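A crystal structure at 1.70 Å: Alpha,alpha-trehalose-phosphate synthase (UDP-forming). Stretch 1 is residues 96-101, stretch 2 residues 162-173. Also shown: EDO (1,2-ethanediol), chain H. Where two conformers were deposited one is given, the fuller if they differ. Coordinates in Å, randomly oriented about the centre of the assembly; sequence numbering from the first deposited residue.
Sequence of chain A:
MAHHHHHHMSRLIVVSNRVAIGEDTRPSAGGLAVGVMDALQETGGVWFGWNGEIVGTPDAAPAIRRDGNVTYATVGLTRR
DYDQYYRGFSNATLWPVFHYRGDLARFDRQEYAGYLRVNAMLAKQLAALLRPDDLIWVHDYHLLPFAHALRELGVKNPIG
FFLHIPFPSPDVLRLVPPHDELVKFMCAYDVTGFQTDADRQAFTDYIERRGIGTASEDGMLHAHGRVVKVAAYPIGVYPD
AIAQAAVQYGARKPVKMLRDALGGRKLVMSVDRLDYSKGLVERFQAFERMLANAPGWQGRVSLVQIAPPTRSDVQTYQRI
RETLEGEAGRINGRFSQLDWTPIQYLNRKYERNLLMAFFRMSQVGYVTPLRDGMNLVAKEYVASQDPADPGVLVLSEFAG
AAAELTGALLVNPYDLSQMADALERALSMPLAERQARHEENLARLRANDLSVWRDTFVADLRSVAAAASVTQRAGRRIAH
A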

ATOM      1  N   PRO A  96      -3.873  -6.410   8.418  1.00 12.82           N
ATOM      2  CA  PRO A  96      -2.718  -6.259   7.519  1.00 13.02           C
ATOM      3  C   PRO A  96      -2.904  -5.171   6.474  1.00 14.20           C
ATOM      4  O   PRO A  96      -1.945  -4.438   6.191  1.00 11.24           O
ATOM      5  CB  PRO A  96      -2.560  -7.655   6.891  1.00 11.79           C
ATOM      6  CG  PRO A  96      -3.898  -8.320   7.072  1.00 12.60           C
ATOM      7  CD  PRO A  96      -4.396  -7.791   8.386  1.00 11.36           C
ATOM      8  N   VAL A  97      -4.099  -5.025   5.890  1.00 11.36           N
ATOM      9  CA  VAL A  97      -4.271  -4.000   4.864  1.00 12.89           C
ATOM     10  C   VAL A  97      -4.145  -2.609   5.471  1.00 12.55           C
ATOM     11  O   VAL A  97      -3.503  -1.723   4.895  1.00 10.02           O
ATOM     12  CB  VAL A  97      -5.613  -4.165   4.129  1.00 13.32           C
ATOM     13  CG1 VAL A  97      -5.849  -2.942   3.226  1.00 10.72           C
ATOM     14  CG2 VAL A  97      -5.610  -5.454   3.295  1.00 11.57           C
ATOM     15  N   PHE A  98      -4.742  -2.394   6.650  1.00  9.40           N
ATOM     16  CA  PHE A  98      -4.656  -1.075   7.273  1.00 11.42           C
ATOM     17  C   PHE A  98      -3.235  -0.746   7.716  1.00 14.25           C
ATOM     18  O   PHE A  98      -2.918   0.434   7.907  1.00 11.33           O
ATOM     19  CB  PHE A  98      -5.596  -0.973   8.475  1.00  9.33           C
ATOM     20  CG  PHE A  98      -7.058  -0.788   8.122  1.00  9.25           C
ATOM     21  CD1 PHE A  98      -7.623  -1.401   7.008  1.00  9.73           C
ATOM     22  CD2 PHE A  98      -7.877  -0.029   8.946  1.00 11.93           C
ATOM     23  CE1 PHE A  98      -8.989  -1.250   6.722  1.00 12.12           C
ATOM     24  CE2 PHE A  98      -9.225   0.144   8.663  1.00 13.97           C
ATOM     25  CZ  PHE A  98      -9.788  -0.479   7.548  1.00 12.76           C
ATOM     26  N   HIS A  99      -2.374  -1.753   7.898  1.00 10.99           N
ATOM     27  CA  HIS A  99      -0.958  -1.497   8.159  1.00 13.29           C
ATOM     28  C   HIS A  99      -0.128  -1.574   6.890  1.00 15.02           C
ATOM     29  O   HIS A  99       1.097  -1.770   6.957  1.00 15.63           O
ATOM     30  CB  HIS A  99      -0.428  -2.444   9.234  1.00 12.58           C
ATOM     31  CG  HIS A  99      -0.976  -2.148  10.597  1.00 13.21           C
ATOM     32  ND1 HIS A  99      -2.221  -2.576  11.008  1.00 13.09           N
ATOM     33  CD2 HIS A  99      -0.474  -1.413  11.624  1.00 15.17           C
ATOM     34  CE1 HIS A  99      -2.456  -2.135  12.233  1.00 17.59           C
ATOM     35  NE2 HIS A  99      -1.409  -1.431  12.630  1.00 16.25           N
ATOM     36  N   TYR A 100      -0.775  -1.408   5.734  1.00 13.22           N
ATOM     37  CA  TYR A 100      -0.094  -1.290   4.444  1.00 20.28           C
ATOM     38  C   TYR A 100       0.649  -2.573   4.077  1.00 26.51           C
ATOM     39  O   TYR A 100       1.671  -2.552   3.385  1.00 23.16           O
ATOM     40  CB  TYR A 100       0.836  -0.070   4.420  1.00 18.24           C
ATOM     41  CG  TYR A 100       0.064   1.219   4.247  1.00 15.96           C
ATOM     42  CD1 TYR A 100      -0.626   1.786   5.305  1.00  9.65           C
ATOM     43  CD2 TYR A 100      -0.001   1.854   3.015  1.00 20.15           C
ATOM     44  CE1 TYR A 100      -1.352   2.959   5.142  1.00 13.68           C
ATOM     45  CE2 TYR A 100      -0.721   3.012   2.844  1.00 18.54           C
ATOM     46  CZ  TYR A 100      -1.393   3.570   3.907  1.00 11.52           C
ATOM     47  OH  TYR A 100      -2.105   4.733   3.730  1.00 12.52           O
ATOM     48  N   ARG A 101       0.115  -3.711   4.518  1.00 22.99           N
ATOM     49  CA  ARG A 101       0.637  -5.009   4.111  1.00 20.93           C
ATOM     50  C   ARG A 101      -0.428  -5.807   3.363  1.00 15.56           C
ATOM     51  O   ARG A 101      -0.871  -6.859   3.833  1.00 22.59           O
ATOM     52  CB  ARG A 101       1.160  -5.784   5.323  1.00 21.52           C
ATOM     53  CG  ARG A 101       2.411  -5.188   5.994  1.00 27.39           C
ATOM     54  CD  ARG A 101       3.634  -5.195   5.064  1.00 29.54           C
ATOM     55  NE  ARG A 101       3.980  -6.516   4.535  1.00 23.75           N
ATOM     56  CZ  ARG A 101       4.894  -7.328   5.067  1.00 19.31           C
ATOM     57  NH1 ARG A 101       5.553  -6.976   6.164  1.00 19.12           N
ATOM     58  NH2 ARG A 101       5.151  -8.500   4.499  1.00 18.99           N
ATOM     59  N   PHE A 162     -13.640   5.326  17.412  1.00 12.78           N
ATOM     60  CA  PHE A 162     -12.237   5.724  17.339  1.00 12.44           C
ATOM     61  C   PHE A 162     -11.412   4.557  16.823  1.00 12.56           C
ATOM     62  O   PHE A 162     -11.417   3.471  17.413  1.00 14.00           O
ATOM     63  CB  PHE A 162     -11.681   6.208  18.682  1.00 13.00           C
ATOM     64  CG  PHE A 162     -10.287   6.767  18.547  1.00 13.56           C
ATOM     65  CD1 PHE A 162     -10.109   8.042  18.045  1.00 14.46           C
ATOM     66  CD2 PHE A 162      -9.162   5.991  18.825  1.00 12.68           C
ATOM     67  CE1 PHE A 162      -8.832   8.557  17.853  1.00 13.41           C
ATOM     68  CE2 PHE A 162      -7.885   6.510  18.658  1.00 14.23           C
ATOM     69  CZ  PHE A 162      -7.719   7.793  18.167  1.00 14.93           C
ATOM     70  N   LEU A 163     -10.703   4.789  15.721  1.00 11.40           N
ATOM     71  CA  LEU A 163      -9.809   3.803  15.133  1.00 11.10           C
ATOM     72  C   LEU A 163      -8.409   3.991  15.708  1.00 11.99           C
ATOM     73  O   LEU A 163      -7.806   5.056  15.548  1.00 12.93           O
ATOM     74  CB  LEU A 163      -9.784   3.957  13.614  1.00 10.49           C
ATOM     75  CG  LEU A 163      -9.037   2.853  12.868  1.00 10.53           C
ATOM     76  CD1 LEU A 163      -9.820   1.520  12.989  1.00 12.35           C
ATOM     77  CD2 LEU A 163      -8.864   3.267  11.404  1.00 12.68           C
ATOM     78  N   HIS A 164      -7.891   2.961  16.379  1.00 13.50           N
ATOM     79  CA  HIS A 164      -6.573   3.068  16.994  1.00 12.76           C
ATOM     80  C   HIS A 164      -5.433   2.760  16.029  1.00 14.06           C
ATOM     81  O   HIS A 164      -4.292   3.159  16.289  1.00 13.52           O
ATOM     82  CB  HIS A 164      -6.478   2.140  18.202  1.00 12.22           C
ATOM     83  CG  HIS A 164      -7.396   2.516  19.321  1.00 13.92           C
ATOM     84  ND1 HIS A 164      -6.930   2.943  20.548  1.00 16.47           N
ATOM     85  CD2 HIS A 164      -8.746   2.550  19.396  1.00 14.29           C
ATOM     86  CE1 HIS A 164      -7.958   3.218  21.331  1.00 15.18           C
ATOM     87  NE2 HIS A 164      -9.072   2.976  20.661  1.00 14.79           N
ATOM     88  N   ILE A 165      -5.716   2.077  14.924  1.00 13.96           N
ATOM     89  CA  ILE A 165      -4.708   1.708  13.930  1.00 11.59           C
ATOM     90  C   ILE A 165      -4.802   2.696  12.769  1.00 11.44           C
ATOM     91  O   ILE A 165      -5.713   3.538  12.757  1.00 10.36           O
ATOM     92  CB  ILE A 165      -4.910   0.248  13.482  1.00 10.71           C
ATOM     93  CG1 ILE A 165      -6.258   0.075  12.781  1.00 13.16           C
ATOM     94  CG2 ILE A 165      -4.821  -0.685  14.688  1.00 12.49           C
ATOM     95  CD1 ILE A 165      -6.376  -1.261  12.081  1.00 17.88           C
ATOM     96  N   PRO A 166      -3.881   2.673  11.803  1.00 11.44           N
ATOM     97  CA  PRO A 166      -3.980   3.603  10.668  1.00  9.67           C
ATOM     98  C   PRO A 166      -5.239   3.365   9.853  1.00 11.77           C
ATOM     99  O   PRO A 166      -5.841   2.294   9.893  1.00 12.62           O
ATOM    100  CB  PRO A 166      -2.727   3.283   9.835  1.00  9.66           C
ATOM    101  CG  PRO A 166      -1.772   2.602  10.815  1.00 10.36           C
ATOM    102  CD  PRO A 166      -2.715   1.784  11.676  1.00 10.46           C
ATOM    103  N   PHE A 167      -5.655   4.397   9.118  1.00 11.69           N
ATOM    104  CA  PHE A 167      -6.661   4.186   8.080  1.00 14.06           C
ATOM    105  C   PHE A 167      -5.996   4.391   6.731  1.00 10.91           C
ATOM    106  O   PHE A 167      -5.489   5.490   6.456  1.00 12.14           O
ATOM    107  CB  PHE A 167      -7.869   5.110   8.230  1.00  9.53           C
ATOM    108  CG  PHE A 167      -9.034   4.678   7.397  1.00 13.34           C
ATOM    109  CD1 PHE A 167      -9.859   3.663   7.841  1.00 11.01           C
ATOM    110  CD2 PHE A 167      -9.279   5.249   6.153  1.00 13.90           C
ATOM    111  CE1 PHE A 167     -10.932   3.225   7.059  1.00 13.02           C
ATOM    112  CE2 PHE A 167     -10.356   4.823   5.376  1.00 11.82           C
ATOM    113  CZ  PHE A 167     -11.185   3.818   5.838  1.00 14.48           C
ATOM    114  N   PRO A 168      -5.951   3.364   5.885  1.00 10.13           N
ATOM    115  CA  PRO A 168      -5.188   3.461   4.641  1.00 11.64           C
ATOM    116  C   PRO A 168      -5.868   4.335   3.599  1.00 13.14           C
ATOM    117  O   PRO A 168      -7.090   4.499   3.582  1.00 13.02           O
ATOM    118  CB  PRO A 168      -5.102   2.006   4.172  1.00 10.99           C
ATOM    119  CG  PRO A 168      -6.386   1.391   4.675  1.00 10.81           C
ATOM    120  CD  PRO A 168      -6.684   2.087   5.994  1.00 13.12           C
ATOM    121  N   SER A 169      -5.038   4.901   2.715  1.00 12.37           N
ATOM    122  CA  SER A 169      -5.542   5.667   1.582  1.00 13.57           C
ATOM    123  C   SER A 169      -6.404   4.776   0.674  1.00 12.21           C
ATOM    124  O   SER A 169      -6.305   3.549   0.719  1.00 11.99           O
ATOM    125  CB  SER A 169      -4.372   6.263   0.805  1.00 13.94           C
ATOM    126  OG  SER A 169      -3.503   5.238   0.373  1.00 15.89           O
ATOM    127  N   PRO A 170      -7.277   5.379  -0.145  1.00 10.72           N
ATOM    128  CA  PRO A 170      -8.276   4.557  -0.868  1.00 12.64           C
ATOM    129  C   PRO A 170      -7.667   3.481  -1.750  1.00 16.18           C
ATOM    130  O   PRO A 170      -8.198   2.366  -1.811  1.00 14.18           O
ATOM    131  CB  PRO A 170      -9.053   5.596  -1.691  1.00 15.41           C
ATOM    132  CG  PRO A 170      -8.890   6.881  -0.938  1.00 16.15           C
ATOM    133  CD  PRO A 170      -7.530   6.824  -0.307  1.00 12.94           C
ATOM    134  N   ASP A 171      -6.549   3.775  -2.430  1.00 11.70           N
ATOM    135  CA  ASP A 171      -5.913   2.771  -3.275  0.63 16.64           C
ATOM    136  C   ASP A 171      -5.516   1.533  -2.477  1.00 17.73           C
ATOM    137  O   ASP A 171      -5.497   0.423  -3.015  1.00 19.38           O
ATOM    138  CB  ASP A 171      -4.691   3.380  -3.968  0.63 18.36           C
ATOM    139  CG  ASP A 171      -3.860   4.266  -3.038  0.63 17.45           C
ATOM    140  OD1 ASP A 171      -4.410   5.223  -2.430  0.63 12.23           O
ATOM    141  OD2 ASP A 171      -2.634   4.013  -2.942  0.63 16.79           O
ATOM    142  N   VAL A 172      -5.179   1.707  -1.202  1.00 10.24           N
ATOM    143  CA  VAL A 172      -4.759   0.579  -0.382  1.00  9.92           C
ATOM    144  C   VAL A 172      -5.956  -0.047   0.322  1.00 13.81           C
ATOM    145  O   VAL A 172      -6.031  -1.272   0.457  1.00 13.07           O
ATOM    146  CB  VAL A 172      -3.683   1.048   0.617  1.00 11.75           C
ATOM    147  CG1 VAL A 172      -3.336  -0.057   1.615  1.00 15.47           C
ATOM    148  CG2 VAL A 172      -2.427   1.487  -0.156  1.00 12.30           C
ATOM    149  N   LEU A 173      -6.911   0.787   0.727  1.00 13.08           N
ATOM    150  CA  LEU A 173      -8.138   0.275   1.344  1.00 10.21           C
ATOM    151  C   LEU A 173      -8.879  -0.691   0.423  1.00 13.98           C
ATOM    152  O   LEU A 173      -9.495  -1.658   0.898  1.00 11.97           O
ATOM    153  CB  LEU A 173      -9.073   1.426   1.718  1.00 12.34           C
ATOM    154  CG  LEU A 173     -10.373   0.989   2.415  1.00 14.07           C
ATOM    155  CD1 LEU A 173     -10.086   0.413   3.808  1.00 16.30           C
ATOM    156  CD2 LEU A 173     -11.392   2.111   2.495  1.00 12.88           C
TER
HETATM  157  C1  EDO H 506       0.801  -0.932   0.266  1.00 39.85           C
HETATM  158  O1  EDO H 506       1.895  -1.135  -0.629  1.00 39.74           O
HETATM  159  C2  EDO H 506      -0.206  -2.057   0.068  1.00 40.18           C
HETATM  160  O2  EDO H 506       0.353  -3.289   0.537  1.00 33.87           O
HETATM  161  O   HOH W   1      -3.043   6.485   5.783  1.00 20.58           O

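Stretch 1 leaves a helix and passes into a turn, and successive side chains from it pack against the loop and first helical turn of stretch 2; together the two bury 575 Å². Pro96 makes no contact itself; backbone bonds from Arg101 N to Pro96 O (2.8 Å) and from Tyr100 N to Val97 O (2.9 Å) span the turn.

Val97, a t rotamer whose CA-to-CB bond points toward stretch 2, meets the helix there. Its CG1 lies 3.2 Å from Val172 O and 4.2 Å from Val172 CG1, so one methyl of this branched side chain packs against both the backbone and the side chain of Val172.

Phe98 makes the largest contribution, with 135 Å² covered. Its CA is 5.3 Å from the CA of Pro168, and the CA-to-CB bond runs sideways; with chi1 at -77° (m) and chi2 at 36°, the ring contacts Leu163, Ile165, Pro166, Phe167, Pro168 and Leu173. Pro168 CD sits 3.7 Å from the ring centroid and 16° off the normal, a CH-pi contact in which the CD methylene of Pro168 lies over one face of the Phe98 ring. Leu163 CD2 lies at the ring edge, 4.2 Å from Phe98 CE2, while Ile165 CD1 is 3.7 Å from Phe98 CD2 and Leu173 CD1 is 3.5 Å from Phe98 CE1. The Phe167 ring adds an oblique aromatic contact, with centroids 5.3 Å apart and planes at 79°. This apolar enclosure has one polar cost: Pro166 O, 3.2 Å from Phe98 CD2, is buried without a hydrogen-bonding partner in the model.

His99, the first residue to leave helical phi/psi, turns its m rotamer so that the imidazole reaches stretch 2. Pro166 CD stands over one face, 3.9 Å from the ring centroid and 25° off the normal, and Ile165 CB is 3.6 Å from His99 CE1. The ring thus offers stretch 2 a flat packing surface, while ND1 is hydrogen-bonded to a residue just outside the stretches.

Tyr100 has positive phi (64°) and supplies the direct hydrogen bond between the stretches. Ser169 N donates to Tyr100 OH at 3.1 Å with an N-H...O angle of 162°, close to linear. A water reinforces the link, donating to Tyr100 OH at 2.9 Å and to Phe167 O at 2.7 Å. A phenol suits this place because its ring packs as its hydroxyl bonds: Val172 CG2 is 3.8 Å from Tyr100 CE2, and Pro168 CB is 4.0 Å from Tyr100 CE1.

The contact ends at Tyr100; the CA-to-CB bond of Arg101 points away, and stretch 2 covers none of its surface.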